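Local coordinates for DNA repair protein RAD7 (Saccharomyces cerevisiae, PDB 5ZB2) that takes part in global genome nucleotide excision repair of UV-damaged and bulky-adduct DNA as a component of the GGR complex, this piece being its leucine-rich-repeat part bound to Elongin-C, at residues E269-E275 with L296-R302; E274-Q278 with R303-L307; L327-K333 with L351-R357; L374-F380 with G394-R400. All coordinates share one frame; numbering follows the deposited sequence.

Contact 1 (E269-E275 with L296-R302); sequences EVLSLEE and LIECSFR
Glu-274 and Arg-302 meet where two parallel strands of the leucine-rich-repeat solenoid run out into their loops, and here the contact is tightest. In a salt bridge, Glu-274 OE1 takes both NE (2.7 Å) and NH2 (2.8 Å) of Arg-302, side-on from the edge of a guanidinium whose plane stands 87° from the carboxylate. NH2 arrives on the anti side, NE from above the carboxylate plane. Glu-275 OE2 extends the salt-bridge network with weak bonds from NH1 and NH2. Glu-274 OE2 receives the hydroxyl OG of Ser-300 at 2.7 Å. Glutamate suits the place because its extended chain, with CG anti to the carbonyl carbon (chi1 -58°), spans the gap and splits its two oxygens between charge and hydroxyl. With an alanine here, Arg-302 would probably lose its two short bonds, keeping only weak ones to Glu-275 within this contact, and Ser-300 OG its acceptor.

The backbone ladder continues the close fit: Leu-271 N bonds Glu-298 O at 3.0 Å, and Leu-271 O accepts from Ser-300 N. The Val-270 end is looser; CG2 of Val-270 comes no nearer than 4.2 Å to CB of the exposed Glu-298, and CB of Glu-269 points away.

Strand 240-244 flanks Val-270 to Ser-272, and OG of Ser-272 bonds OD1 of Asn-244. Strand 326-328 and helix 309-320 receive Cys-299, and Phe-301 packs on that helix.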
loop_
_atom_site.group_PDB
_atom_site.type_symbol
_atom_site.label_atom_id
_atom_site.label_comp_id
_atom_site.label_asym_id
_atom_site.label_seq_id
_atom_site.Cartn_x
_atom_site.Cartn_y
_atom_site.Cartn_z
ATOM N N GLU A 269 39.355 -1.078 14.234
ATOM C CA GLU A 269 39.469 -0.873 12.801
ATOM C C GLU A 269 39.054 0.523 12.372
ATOM O O GLU A 269 39.510 0.990 11.325
ATOM C CB GLU A 269 38.617 -1.909 12.052
ATOM C CG GLU A 269 38.766 -3.324 12.608
ATOM C CD GLU A 269 37.881 -4.335 11.909
ATOM O OE1 GLU A 269 38.294 -5.507 11.807
ATOM O OE2 GLU A 269 36.774 -3.961 11.467
ATOM N N VAL A 270 38.228 1.201 13.166
ATOM C CA VAL A 270 37.744 2.542 12.858
ATOM C C VAL A 270 37.794 3.370 14.134
ATOM O O VAL A 270 37.290 2.943 15.177
ATOM C CB VAL A 270 36.311 2.514 12.292
ATOM C CG1 VAL A 270 35.800 3.934 12.043
ATOM C CG2 VAL A 270 36.259 1.685 11.017
ATOM N N LEU A 271 38.383 4.561 14.047
ATOM C CA LEU A 271 38.507 5.452 15.195
ATOM C C LEU A 271 38.295 6.880 14.727
ATOM O O LEU A 271 38.994 7.347 13.823
ATOM C CB LEU A 271 39.876 5.311 15.868
ATOM C CG LEU A 271 40.100 6.268 17.042
ATOM C CD1 LEU A 271 39.183 5.905 18.206
ATOM C CD2 LEU A 271 41.557 6.278 17.481
ATOM N N SER A 272 37.351 7.582 15.353
ATOM C CA SER A 272 37.068 8.967 15.000
ATOM C C SER A 272 36.768 9.774 16.254
ATOM O O SER A 272 35.899 9.396 17.045
ATOM C CB SER A 272 35.887 9.056 14.024
ATOM O OG SER A 272 35.520 10.407 13.789
ATOM N N LEU A 273 37.462 10.903 16.410
ATOM C CA LEU A 273 37.312 11.764 17.580
ATOM C C LEU A 273 37.226 13.226 17.135
ATOM O O LEU A 273 37.961 14.093 17.591
ATOM C CB LEU A 273 38.472 11.568 18.554
ATOM C CG LEU A 273 38.743 10.151 19.057
ATOM C CD1 LEU A 273 40.008 10.133 19.901
ATOM C CD2 LEU A 273 37.561 9.633 19.856
ATOM N N GLU A 274 36.291 13.523 16.242
ATOM C CA GLU A 274 36.263 14.825 15.591
ATOM C C GLU A 274 35.745 15.913 16.528
ATOM O O GLU A 274 34.864 15.675 17.357
ATOM C CB GLU A 274 35.404 14.748 14.330
ATOM C CG GLU A 274 35.894 13.701 13.335
ATOM C CD GLU A 274 35.104 13.709 12.036
ATOM O OE1 GLU A 274 34.123 14.476 11.935
ATOM O OE2 GLU A 274 35.468 12.949 11.116
ATOM N N GLU A 275 36.324 17.111 16.399
ATOM C CA GLU A 275 35.894 18.328 17.091
ATOM C C GLU A 275 36.166 18.307 18.594
ATOM O O GLU A 275 35.522 19.041 19.348
ATOM C CB GLU A 275 34.405 18.615 16.844
ATOM C CG GLU A 275 34.103 19.121 15.437
ATOM C CD GLU A 275 32.642 19.482 15.240
ATOM O OE1 GLU A 275 31.906 19.594 16.245
ATOM O OE2 GLU A 275 32.229 19.652 14.078
ATOM N N LEU A 296 43.830 -0.894 12.124
ATOM C CA LEU A 296 43.135 0.372 11.931
ATOM C C LEU A 296 43.025 0.685 10.443
ATOM O O LEU A 296 44.037 0.875 9.760
ATOM C CB LEU A 296 43.861 1.489 12.673
ATOM C CG LEU A 296 43.116 2.822 12.787
ATOM C CD1 LEU A 296 41.827 2.670 13.579
ATOM C CD2 LEU A 296 44.010 3.878 13.421
ATOM N N ILE A 297 41.794 0.734 9.946
ATOM C CA ILE A 297 41.522 0.980 8.537
ATOM C C ILE A 297 41.178 2.440 8.282
ATOM O O ILE A 297 41.557 3.001 7.253
ATOM C CB ILE A 297 40.385 0.048 8.059
ATOM C CG1 ILE A 297 40.807 -1.420 8.170
ATOM C CG2 ILE A 297 39.952 0.378 6.634
ATOM C CD1 ILE A 297 42.013 -1.801 7.327
ATOM N N GLU A 298 40.466 3.065 9.216
ATOM C CA GLU A 298 39.991 4.428 9.058
ATOM C C GLU A 298 40.227 5.185 10.352
ATOM O O GLU A 298 39.951 4.668 11.440
ATOM C CB GLU A 298 38.502 4.442 8.696
ATOM C CG GLU A 298 37.945 5.806 8.341
ATOM C CD GLU A 298 36.458 5.753 8.043
ATOM O OE1 GLU A 298 35.695 6.521 8.666
ATOM O OE2 GLU A 298 36.053 4.928 7.196
ATOM N N CYS A 299 40.740 6.408 10.232
ATOM C CA CYS A 299 41.010 7.238 11.398
ATOM C C CYS A 299 40.792 8.699 11.037
ATOM O O CYS A 299 41.274 9.156 9.996
ATOM C CB CYS A 299 42.438 7.026 11.903
ATOM S SG CYS A 299 42.823 7.968 13.390
ATOM N N SER A 300 40.081 9.427 11.898
ATOM C CA SER A 300 39.822 10.846 11.686
ATOM C C SER A 300 40.043 11.627 12.972
ATOM O O SER A 300 39.542 11.242 14.033
ATOM C CB SER A 300 38.397 11.089 11.186
ATOM O OG SER A 300 38.133 12.483 11.097
ATOM N N PHE A 301 40.788 12.726 12.863
ATOM C CA PHE A 301 40.966 13.687 13.944
ATOM C C PHE A 301 40.488 15.075 13.525
ATOM O O PHE A 301 40.985 16.087 14.022
ATOM C CB PHE A 301 42.427 13.745 14.388
ATOM C CG PHE A 301 42.972 12.433 14.880
ATOM C CD1 PHE A 301 42.416 11.806 15.980
ATOM C CD2 PHE A 301 44.052 11.837 14.249
ATOM C CE1 PHE A 301 42.920 10.599 16.438
ATOM C CE2 PHE A 301 44.563 10.631 14.704
ATOM C CZ PHE A 301 43.996 10.013 15.797
ATOM N N ARG A 302 39.514 15.132 12.616
ATOM C CA ARG A 302 39.015 16.401 12.100
ATOM C C ARG A 302 38.711 17.372 13.232
ATOM O O ARG A 302 37.914 17.072 14.128
ATOM C CB ARG A 302 37.757 16.168 11.256
ATOM C CG ARG A 302 37.187 17.440 10.629
ATOM C CD ARG A 302 35.914 17.170 9.834
ATOM N NE ARG A 302 34.832 16.726 10.706
ATOM C CZ ARG A 302 34.096 17.534 11.460
ATOM N NH1 ARG A 302 34.314 18.845 11.456
ATOM N NH2 ARG A 302 33.138 17.030 12.227
#

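Contact 2 (E274-Q278 with R303-L307); sequences EESDQ and RCLQL
Gln-306 reaches across to Asp-277, and this amide makes the direct hydrogen bond of the contact: NE2 of Gln-306 donates to the carbonyl O of Asp-277 at 3.1 Å, almost straight at 175°. The acceptor lies in the plane of the amide, while the donor is tilted 30° from the carbonyl plane. A water adds a second polar link, donating to Ser-276 O and accepting from Gln-306 N, so it joins backbone groups that do not meet directly. A CA-H...O contact runs from Glu-275 CA to Arg-303 O at 3.4 Å.

Most of the remaining contacts are van der Waals. Cys-304 SG, anti to its own carbonyl carbon (chi1 -87°), sits 3.7 Å from Ser-276 O and 4.0 Å from Ser-276 CB; a small sulfur side chain fits this buried spot. Further out, Glu-275 CG touches Arg-303 CB at 4.0 Å, and Leu-305 CD1 approaches Asp-277 CB.

It is the aliphatic stem of Arg-303 that touches Glu-275, their charged atoms not being in contact. With backbone carbonyls as acceptors, the joining of these repeat loops probably depends little on ionisation.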
loop_
_atom_site.group_PDB
_atom_site.type_symbol
_atom_site.label_atom_id
_atom_site.label_comp_id
_atom_site.label_asym_id
_atom_site.label_seq_id
_atom_site.Cartn_x
_atom_site.Cartn_y
_atom_site.Cartn_z
ATOM N N GLU A 274 36.291 13.523 16.242
ATOM C CA GLU A 274 36.263 14.825 15.591
ATOM C C GLU A 274 35.745 15.913 16.528
ATOM O O GLU A 274 34.864 15.675 17.357
ATOM C CB GLU A 274 35.404 14.748 14.330
ATOM C CG GLU A 274 35.894 13.701 13.335
ATOM C CD GLU A 274 35.104 13.709 12.036
ATOM O OE1 GLU A 274 34.123 14.476 11.935
ATOM O OE2 GLU A 274 35.468 12.949 11.116
ATOM N N GLU A 275 36.324 17.111 16.399
ATOM C CA GLU A 275 35.894 18.328 17.091
ATOM C C GLU A 275 36.166 18.307 18.594
ATOM O O GLU A 275 35.522 19.041 19.348
ATOM C CB GLU A 275 34.405 18.615 16.844
ATOM C CG GLU A 275 34.103 19.121 15.437
ATOM C CD GLU A 275 32.642 19.482 15.240
ATOM O OE1 GLU A 275 31.906 19.594 16.245
ATOM O OE2 GLU A 275 32.229 19.652 14.078
ATOM N N SER A 276 37.126 17.510 19.061
ATOM C CA SER A 276 37.479 17.465 20.483
ATOM C C SER A 276 38.667 18.394 20.713
ATOM O O SER A 276 39.827 17.982 20.727
ATOM C CB SER A 276 37.784 16.036 20.917
ATOM O OG SER A 276 36.626 15.218 20.824
ATOM N N ASP A 277 38.357 19.679 20.904
ATOM C CA ASP A 277 39.373 20.712 21.056
ATOM C C ASP A 277 40.037 20.719 22.430
ATOM O O ASP A 277 40.912 21.560 22.667
ATOM C CB ASP A 277 38.761 22.091 20.785
ATOM C CG ASP A 277 37.852 22.556 21.904
ATOM O OD1 ASP A 277 37.133 21.714 22.480
ATOM O OD2 ASP A 277 37.862 23.766 22.215
ATOM N N GLN A 278 39.650 19.827 23.345
ATOM C CA GLN A 278 40.298 19.746 24.651
ATOM C C GLN A 278 41.279 18.585 24.764
ATOM O O GLN A 278 42.082 18.568 25.701
ATOM C CB GLN A 278 39.246 19.638 25.762
ATOM C CG GLN A 278 38.443 20.919 25.963
ATOM C CD GLN A 278 37.626 20.909 27.240
ATOM O OE1 GLN A 278 38.123 21.259 28.311
ATOM N NE2 GLN A 278 36.363 20.514 27.133
ATOM N N ARG A 303 39.353 18.539 13.176
ATOM C CA ARG A 303 39.109 19.648 14.100
ATOM C C ARG A 303 39.454 19.286 15.544
ATOM O O ARG A 303 38.861 19.816 16.485
ATOM C CB ARG A 303 37.666 20.154 13.997
ATOM C CG ARG A 303 37.421 21.003 12.751
ATOM C CD ARG A 303 36.113 21.774 12.816
ATOM N NE ARG A 303 36.051 22.668 13.971
ATOM C CZ ARG A 303 36.696 23.828 14.063
ATOM N NH1 ARG A 303 37.472 24.246 13.071
ATOM N NH2 ARG A 303 36.572 24.568 15.156
ATOM N N CYS A 304 40.430 18.394 15.731
ATOM C CA CYS A 304 41.085 18.225 17.029
ATOM C C CYS A 304 42.228 19.231 17.098
ATOM O O CYS A 304 43.404 18.910 16.910
ATOM C CB CYS A 304 41.576 16.797 17.207
ATOM S SG CYS A 304 40.351 15.696 17.896
ATOM N N LEU A 305 41.859 20.477 17.403
ATOM C CA LEU A 305 42.714 21.619 17.092
ATOM C C LEU A 305 44.072 21.543 17.782
ATOM O O LEU A 305 45.043 22.133 17.294
ATOM C CB LEU A 305 41.995 22.915 17.473
ATOM C CG LEU A 305 40.630 23.140 16.813
ATOM C CD1 LEU A 305 39.983 24.414 17.337
ATOM C CD2 LEU A 305 40.749 23.189 15.290
ATOM N N GLN A 306 44.168 20.833 18.907
ATOM C CA GLN A 306 45.417 20.815 19.659
ATOM C C GLN A 306 46.437 19.819 19.123
ATOM O O GLN A 306 47.619 19.927 19.466
ATOM C CB GLN A 306 45.151 20.485 21.127
ATOM C CG GLN A 306 44.507 21.596 21.926
ATOM C CD GLN A 306 44.691 21.395 23.421
ATOM O OE1 GLN A 306 45.817 21.315 23.910
ATOM N NE2 GLN A 306 43.585 21.294 24.149
ATOM N N LEU A 307 46.021 18.858 18.302
ATOM C CA LEU A 307 46.868 17.706 18.017
ATOM C C LEU A 307 48.041 18.088 17.125
ATOM O O LEU A 307 47.870 18.750 16.093
ATOM C CB LEU A 307 46.049 16.596 17.367
ATOM C CG LEU A 307 44.871 16.082 18.192
ATOM C CD1 LEU A 307 44.239 14.895 17.482
ATOM C CD2 LEU A 307 45.277 15.708 19.614
HETATM O O HOH W 1 42.266 18.999 20.327
#

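Contact 3 (L327-K333 with L351-R357); sequences LNLNSLK and LDLGFVR
Asn-330 and Asp-352 are brought together by matching torsions: each has CG anti to its backbone N (chi1 -175° in both), which brings the amide within bonding distance of the carboxylate across two successive leucine-rich repeats. ND2 of Asn-330 then donates to OD1 of Asp-352 at 3.2 Å, on the syn side but tilted 28° out of the carboxylate plane, with the two planes 86° apart. Ser-331 OG, donating to Asn-330 OD1 at 2.6 Å, fixes the rotation of that amide. OD1 of Asp-352 also closes an Asx turn by accepting from Gly-354 N at 3.0 Å, so two donors grip it, while a water donates to OD2. Asn-328 builds the equivalent Asx turn in its own repeat, its OD1 taking Asn-330 N. Asparagine and aspartate suit these places because a short side chain can reach the backbone N two residues on, where the strand turns into the loop.

The face carrying the leucines is apolar. Leu-329 CD1 lies against Leu-353 CD2 at 3.7 Å, side by side, and Leu-327 packs alike on Leu-351; Phe-340 of helix 337-341 covers Leu-329, Leu-353 and Val-356. At Gly-354 a side chain would run into ND2 of Asn-330, consistent with a glycine here; the carbonyl O of Gly-354 accepts Ser-331 N at 2.8 Å.

Toward the exposed end, Lys-333 NZ bonds Phe-355 O from above the carbonyl plane. Last in line, Arg-357 grips the single carbonyl O of Lys-333 with two nitrogens, NH2 at 3.0 Å and NE at 3.2 Å.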
loop_
_atom_site.group_PDB
_atom_site.type_symbol
_atom_site.label_atom_id
_atom_site.label_comp_id
_atom_site.label_asym_id
_atom_site.label_seq_id
_atom_site.Cartn_x
_atom_site.Cartn_y
_atom_site.Cartn_z
ATOM N N LEU A 327 42.718 8.629 6.088
ATOM C CA LEU A 327 43.169 9.372 7.257
ATOM C C LEU A 327 42.741 10.822 7.104
ATOM O O LEU A 327 42.958 11.424 6.048
ATOM C CB LEU A 327 44.690 9.278 7.414
ATOM C CG LEU A 327 45.309 9.978 8.625
ATOM C CD1 LEU A 327 44.919 9.278 9.918
ATOM C CD2 LEU A 327 46.819 10.036 8.482
ATOM N N ASN A 328 42.144 11.381 8.153
ATOM C CA ASN A 328 41.600 12.736 8.125
ATOM C C ASN A 328 42.302 13.573 9.186
ATOM O O ASN A 328 42.080 13.375 10.385
ATOM C CB ASN A 328 40.089 12.715 8.354
ATOM C CG ASN A 328 39.455 14.088 8.233
ATOM O OD1 ASN A 328 40.120 15.117 8.380
ATOM N ND2 ASN A 328 38.153 14.110 7.973
ATOM N N LEU A 329 43.136 14.516 8.741
ATOM C CA LEU A 329 43.846 15.438 9.620
ATOM C C LEU A 329 43.320 16.864 9.495
ATOM O O LEU A 329 44.017 17.818 9.860
ATOM C CB LEU A 329 45.344 15.403 9.312
ATOM C CG LEU A 329 46.003 14.020 9.335
ATOM C CD1 LEU A 329 47.423 14.116 8.811
ATOM C CD2 LEU A 329 45.990 13.411 10.738
ATOM N N ASN A 330 42.094 17.020 9.005
ATOM C CA ASN A 330 41.556 18.331 8.670
ATOM C C ASN A 330 41.595 19.272 9.865
ATOM O O ASN A 330 41.131 18.935 10.957
ATOM C CB ASN A 330 40.119 18.173 8.172
ATOM C CG ASN A 330 39.520 19.473 7.679
ATOM O OD1 ASN A 330 39.275 20.399 8.453
ATOM N ND2 ASN A 330 39.256 19.537 6.384
ATOM N N SER A 331 42.161 20.458 9.644
ATOM C CA SER A 331 42.224 21.569 10.593
ATOM C C SER A 331 43.249 21.355 11.700
ATOM O O SER A 331 43.217 22.097 12.693
ATOM C CB SER A 331 40.864 21.856 11.240
ATOM O OG SER A 331 39.874 22.114 10.265
ATOM N N LEU A 332 44.154 20.381 11.577
ATOM C CA LEU A 332 45.222 20.213 12.565
ATOM C C LEU A 332 46.310 21.239 12.264
ATOM O O LEU A 332 47.313 20.969 11.599
ATOM C CB LEU A 332 45.761 18.789 12.559
ATOM C CG LEU A 332 44.796 17.670 12.972
ATOM C CD1 LEU A 332 45.572 16.506 13.581
ATOM C CD2 LEU A 332 43.721 18.152 13.932
ATOM N N LYS A 333 46.092 22.449 12.786
ATOM C CA LYS A 333 46.991 23.568 12.533
ATOM C C LYS A 333 48.346 23.395 13.206
ATOM O O LYS A 333 49.309 24.052 12.801
ATOM C CB LYS A 333 46.346 24.866 13.020
ATOM C CG LYS A 333 46.367 25.995 12.002
ATOM C CD LYS A 333 45.342 25.776 10.897
ATOM C CE LYS A 333 45.217 27.003 10.007
ATOM N NZ LYS A 333 44.186 26.827 8.948
ATOM N N LEU A 351 43.398 10.981 1.886
ATOM C CA LEU A 351 44.026 11.784 2.931
ATOM C C LEU A 351 43.424 13.180 2.907
ATOM O O LEU A 351 43.533 13.888 1.902
ATOM C CB LEU A 351 45.545 11.843 2.739
ATOM C CG LEU A 351 46.349 12.632 3.778
ATOM C CD1 LEU A 351 46.215 12.022 5.171
ATOM C CD2 LEU A 351 47.810 12.712 3.367
ATOM N N ASP A 352 42.798 13.575 4.014
ATOM C CA ASP A 352 42.159 14.881 4.142
ATOM C C ASP A 352 43.107 15.805 4.900
ATOM O O ASP A 352 43.307 15.643 6.108
ATOM C CB ASP A 352 40.815 14.757 4.860
ATOM C CG ASP A 352 40.049 16.071 4.920
ATOM O OD1 ASP A 352 40.653 17.142 4.696
ATOM O OD2 ASP A 352 38.836 16.029 5.206
ATOM N N LEU A 353 43.690 16.771 4.188
ATOM C CA LEU A 353 44.585 17.754 4.788
ATOM C C LEU A 353 44.011 19.162 4.727
ATOM O O LEU A 353 44.764 20.141 4.773
ATOM C CB LEU A 353 45.954 17.715 4.109
ATOM C CG LEU A 353 46.687 16.375 4.154
ATOM C CD1 LEU A 353 47.998 16.467 3.399
ATOM C CD2 LEU A 353 46.931 15.920 5.591
ATOM N N GLY A 354 42.691 19.284 4.633
ATOM C CA GLY A 354 42.055 20.583 4.568
ATOM C C GLY A 354 42.365 21.446 5.770
ATOM O O GLY A 354 42.210 21.013 6.917
ATOM N N PHE A 355 42.801 22.678 5.512
ATOM C CA PHE A 355 43.123 23.645 6.559
ATOM C C PHE A 355 44.314 23.198 7.406
ATOM O O PHE A 355 44.440 23.593 8.567
ATOM C CB PHE A 355 41.912 23.921 7.456
ATOM C CG PHE A 355 40.766 24.573 6.739
ATOM C CD1 PHE A 355 40.759 25.943 6.523
ATOM C CD2 PHE A 355 39.696 23.820 6.283
ATOM C CE1 PHE A 355 39.706 26.550 5.861
ATOM C CE2 PHE A 355 38.640 24.422 5.623
ATOM C CZ PHE A 355 38.646 25.788 5.411
ATOM N N VAL A 356 45.198 22.376 6.840
ATOM C CA VAL A 356 46.439 21.995 7.509
ATOM C C VAL A 356 47.498 23.011 7.091
ATOM O O VAL A 356 48.079 22.923 6.007
ATOM C CB VAL A 356 46.852 20.560 7.182
ATOM C CG1 VAL A 356 48.136 20.197 7.920
ATOM C CG2 VAL A 356 45.745 19.594 7.575
ATOM N N ARG A 357 47.756 23.969 7.981
ATOM C CA ARG A 357 48.602 25.119 7.671
ATOM C C ARG A 357 49.916 24.712 7.006
ATOM O O ARG A 357 50.303 25.274 5.977
ATOM C CB ARG A 357 48.864 25.892 8.965
ATOM C CG ARG A 357 49.913 26.995 8.892
ATOM C CD ARG A 357 50.223 27.520 10.288
ATOM N NE ARG A 357 50.627 26.440 11.186
ATOM C CZ ARG A 357 51.838 25.892 11.204
ATOM N NH1 ARG A 357 52.784 26.319 10.377
ATOM N NH2 ARG A 357 52.100 24.906 12.052
HETATM O O HOH W 2 36.804 16.986 6.783
#

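Contact 4 (L374-F380 with G394-R400); sequences LTVIDVF and GLTLIGR
Val-376 meets Ile-398 directly, CG1 to CD1 at 3.5 Å, where two parallel strands run side by side with their axes 25° apart. On the face with the buried aliphatics, Ile-377 CD1 lies 3.7 Å from Leu-395 CD1, and Ile-377 CB the same distance from Leu-397 CD2; isoleucine and leucine side chains fill this interior. Ile-398 has its CG1 between the backbone N and the carbonyl carbon (chi1 56°), a crowded position that lays the chain over Val-376 and against CB of Asp-378.

Backbone bonds set this register. Thr-396 N donates to Thr-375 O, Ile-398 N to Ile-377 O at 3.1 Å, and Val-379 N to Ile-398 O at 2.8 Å, nearly straight at 167°.

Besides touching Ile-398, Asp-378 accepts Phe-380 N on its OD1 at 2.9 Å, in an Asx turn that shapes the exit of the strand. A leucine in its place would probably leave Phe-380 N without that acceptor and free the turn to shift. Gly-399 packs beside it: a side chain there would clash with both Phe-380 N and Asp-378 OD1, and its backbone angles would alone jam a CB against the preceding carbonyl O.

Strand 396-398 closes the row of strands within this chain, with strand 350-352 flanking Val-376 and Asp-378 from the far side. Ile-364 of helix 361-370 backs Ile-377, Val-379 and Leu-397, while Thr-396 packs on Lys-44 of the neighbouring Elongin-C chain.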
loop_
_atom_site.group_PDB
_atom_site.type_symbol
_atom_site.label_atom_id
_atom_site.label_comp_id
_atom_site.label_asym_id
_atom_site.label_seq_id
_atom_site.Cartn_x
_atom_site.Cartn_y
_atom_site.Cartn_z
ATOM N N LEU A 374 48.043 6.141 -2.642
ATOM C CA LEU A 374 47.330 7.382 -2.362
ATOM C C LEU A 374 46.811 7.975 -3.668
ATOM O O LEU A 374 47.584 8.197 -4.605
ATOM C CB LEU A 374 48.249 8.366 -1.646
ATOM C CG LEU A 374 47.620 9.667 -1.139
ATOM C CD1 LEU A 374 46.445 9.398 -0.212
ATOM C CD2 LEU A 374 48.666 10.506 -0.425
ATOM N N THR A 375 45.503 8.226 -3.732
ATOM C CA THR A 375 44.867 8.712 -4.949
ATOM C C THR A 375 44.213 10.081 -4.808
ATOM O O THR A 375 44.090 10.789 -5.809
ATOM C CB THR A 375 43.800 7.715 -5.431
ATOM O OG1 THR A 375 42.706 7.695 -4.508
ATOM C CG2 THR A 375 44.387 6.313 -5.542
ATOM N N VAL A 376 43.792 10.473 -3.608
ATOM C CA VAL A 376 43.123 11.751 -3.392
ATOM C C VAL A 376 43.708 12.421 -2.157
ATOM O O VAL A 376 43.886 11.781 -1.115
ATOM C CB VAL A 376 41.596 11.577 -3.242
ATOM C CG1 VAL A 376 40.918 12.930 -3.023
ATOM C CG2 VAL A 376 41.016 10.874 -4.463
ATOM N N ILE A 377 43.996 13.714 -2.278
ATOM C CA ILE A 377 44.459 14.537 -1.166
ATOM C C ILE A 377 43.664 15.833 -1.194
ATOM O O ILE A 377 43.743 16.590 -2.169
ATOM C CB ILE A 377 45.968 14.835 -1.244
ATOM C CG1 ILE A 377 46.782 13.537 -1.249
ATOM C CG2 ILE A 377 46.395 15.731 -0.078
ATOM C CD1 ILE A 377 48.261 13.762 -1.528
ATOM N N ASP A 378 42.907 16.091 -0.133
ATOM C CA ASP A 378 42.159 17.333 -0.012
ATOM C C ASP A 378 43.064 18.394 0.604
ATOM O O ASP A 378 43.533 18.233 1.735
ATOM C CB ASP A 378 40.900 17.131 0.832
ATOM C CG ASP A 378 39.926 18.292 0.716
ATOM O OD1 ASP A 378 40.375 19.442 0.505
ATOM O OD2 ASP A 378 38.707 18.051 0.828
ATOM N N VAL A 379 43.319 19.465 -0.147
ATOM C CA VAL A 379 44.167 20.560 0.303
ATOM C C VAL A 379 43.376 21.863 0.415
ATOM O O VAL A 379 43.952 22.947 0.377
ATOM C CB VAL A 379 45.390 20.733 -0.619
ATOM C CG1 VAL A 379 46.262 19.480 -0.590
ATOM C CG2 VAL A 379 44.949 21.053 -2.040
ATOM N N PHE A 380 42.059 21.764 0.558
ATOM C CA PHE A 380 41.226 22.951 0.670
ATOM C C PHE A 380 41.707 23.817 1.825
ATOM O O PHE A 380 41.807 23.350 2.964
ATOM C CB PHE A 380 39.766 22.549 0.871
ATOM C CG PHE A 380 38.814 23.707 0.832
ATOM C CD1 PHE A 380 38.570 24.462 1.969
ATOM C CD2 PHE A 380 38.165 24.044 -0.344
ATOM C CE1 PHE A 380 37.695 25.531 1.933
ATOM C CE2 PHE A 380 37.289 25.112 -0.387
ATOM C CZ PHE A 380 37.052 25.856 0.752
ATOM N N GLY A 394 48.216 9.285 -11.273
ATOM C CA GLY A 394 47.259 8.614 -10.420
ATOM C C GLY A 394 46.751 9.446 -9.260
ATOM O O GLY A 394 45.701 9.112 -8.694
ATOM N N LEU A 395 47.451 10.514 -8.891
ATOM C CA LEU A 395 47.096 11.318 -7.730
ATOM C C LEU A 395 46.383 12.586 -8.179
ATOM O O LEU A 395 46.834 13.260 -9.111
ATOM C CB LEU A 395 48.340 11.669 -6.913
ATOM C CG LEU A 395 48.099 12.227 -5.507
ATOM C CD1 LEU A 395 49.272 11.878 -4.606
ATOM C CD2 LEU A 395 47.881 13.738 -5.522
ATOM N N THR A 396 45.277 12.907 -7.511
ATOM C CA THR A 396 44.496 14.098 -7.803
ATOM C C THR A 396 44.328 14.915 -6.529
ATOM O O THR A 396 44.093 14.359 -5.451
ATOM C CB THR A 396 43.120 13.738 -8.377
ATOM O OG1 THR A 396 42.300 13.179 -7.346
ATOM C CG2 THR A 396 43.261 12.727 -9.507
ATOM N N LEU A 397 44.448 16.231 -6.658
ATOM C CA LEU A 397 44.306 17.150 -5.537
ATOM C C LEU A 397 42.972 17.874 -5.645
ATOM O O LEU A 397 42.663 18.464 -6.686
ATOM C CB LEU A 397 45.453 18.163 -5.504
ATOM C CG LEU A 397 46.877 17.607 -5.415
ATOM C CD1 LEU A 397 47.875 18.753 -5.346
ATOM C CD2 LEU A 397 47.046 16.681 -4.223
ATOM N N ILE A 398 42.191 17.832 -4.570
ATOM C CA ILE A 398 40.902 18.509 -4.500
ATOM C C ILE A 398 41.006 19.642 -3.490
ATOM O O ILE A 398 41.789 19.582 -2.535
ATOM C CB ILE A 398 39.763 17.533 -4.131
ATOM C CG1 ILE A 398 40.069 16.821 -2.808
ATOM C CG2 ILE A 398 39.555 16.530 -5.257
ATOM C CD1 ILE A 398 39.019 15.816 -2.367
ATOM N N GLY A 399 40.214 20.688 -3.713
ATOM C CA GLY A 399 40.256 21.858 -2.860
ATOM C C GLY A 399 41.198 22.944 -3.325
ATOM O O GLY A 399 41.701 23.712 -2.496
ATOM N N ARG A 400 41.455 23.035 -4.625
ATOM C CA ARG A 400 42.340 24.054 -5.162
ATOM C C ARG A 400 41.637 25.410 -5.189
ATOM O O ARG A 400 40.442 25.530 -4.901
ATOM C CB ARG A 400 42.799 23.669 -6.568
ATOM C CG ARG A 400 43.306 22.238 -6.693
ATOM C CD ARG A 400 44.556 22.011 -5.863
ATOM N NE ARG A 400 45.682 22.811 -6.338
ATOM C CZ ARG A 400 46.478 22.467 -7.347
ATOM N NH1 ARG A 400 47.476 23.261 -7.702
ATOM N NH2 ARG A 400 46.278 21.333 -8.008
#

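How the contacts relate
From the N terminus, contact 1 is the first to close, bringing strand 298-300 back beside strand 270-272 around helix 281-290. Contact 2 continues the same pairing into the loops beyond; its segments interleave with those of contact 1, so the two cross, overlapping at Glu-274 and Glu-275. Contact 3 then opens downstream, around helix 337-341, and contact 4 closes the last short loop before the C-terminal end. Contacts 1, 3 and 4 follow in series without crossing. Neighbours are stitched together by backbone: Asn-328 of contact 3 pairs with Cys-299 and Phe-301 of contact 1, Arg-303 of contact 2 with Asn-330, and Leu-353 with Asp-378 of contact 4. Together they tie the C-terminal repeats into one continuous solenoid.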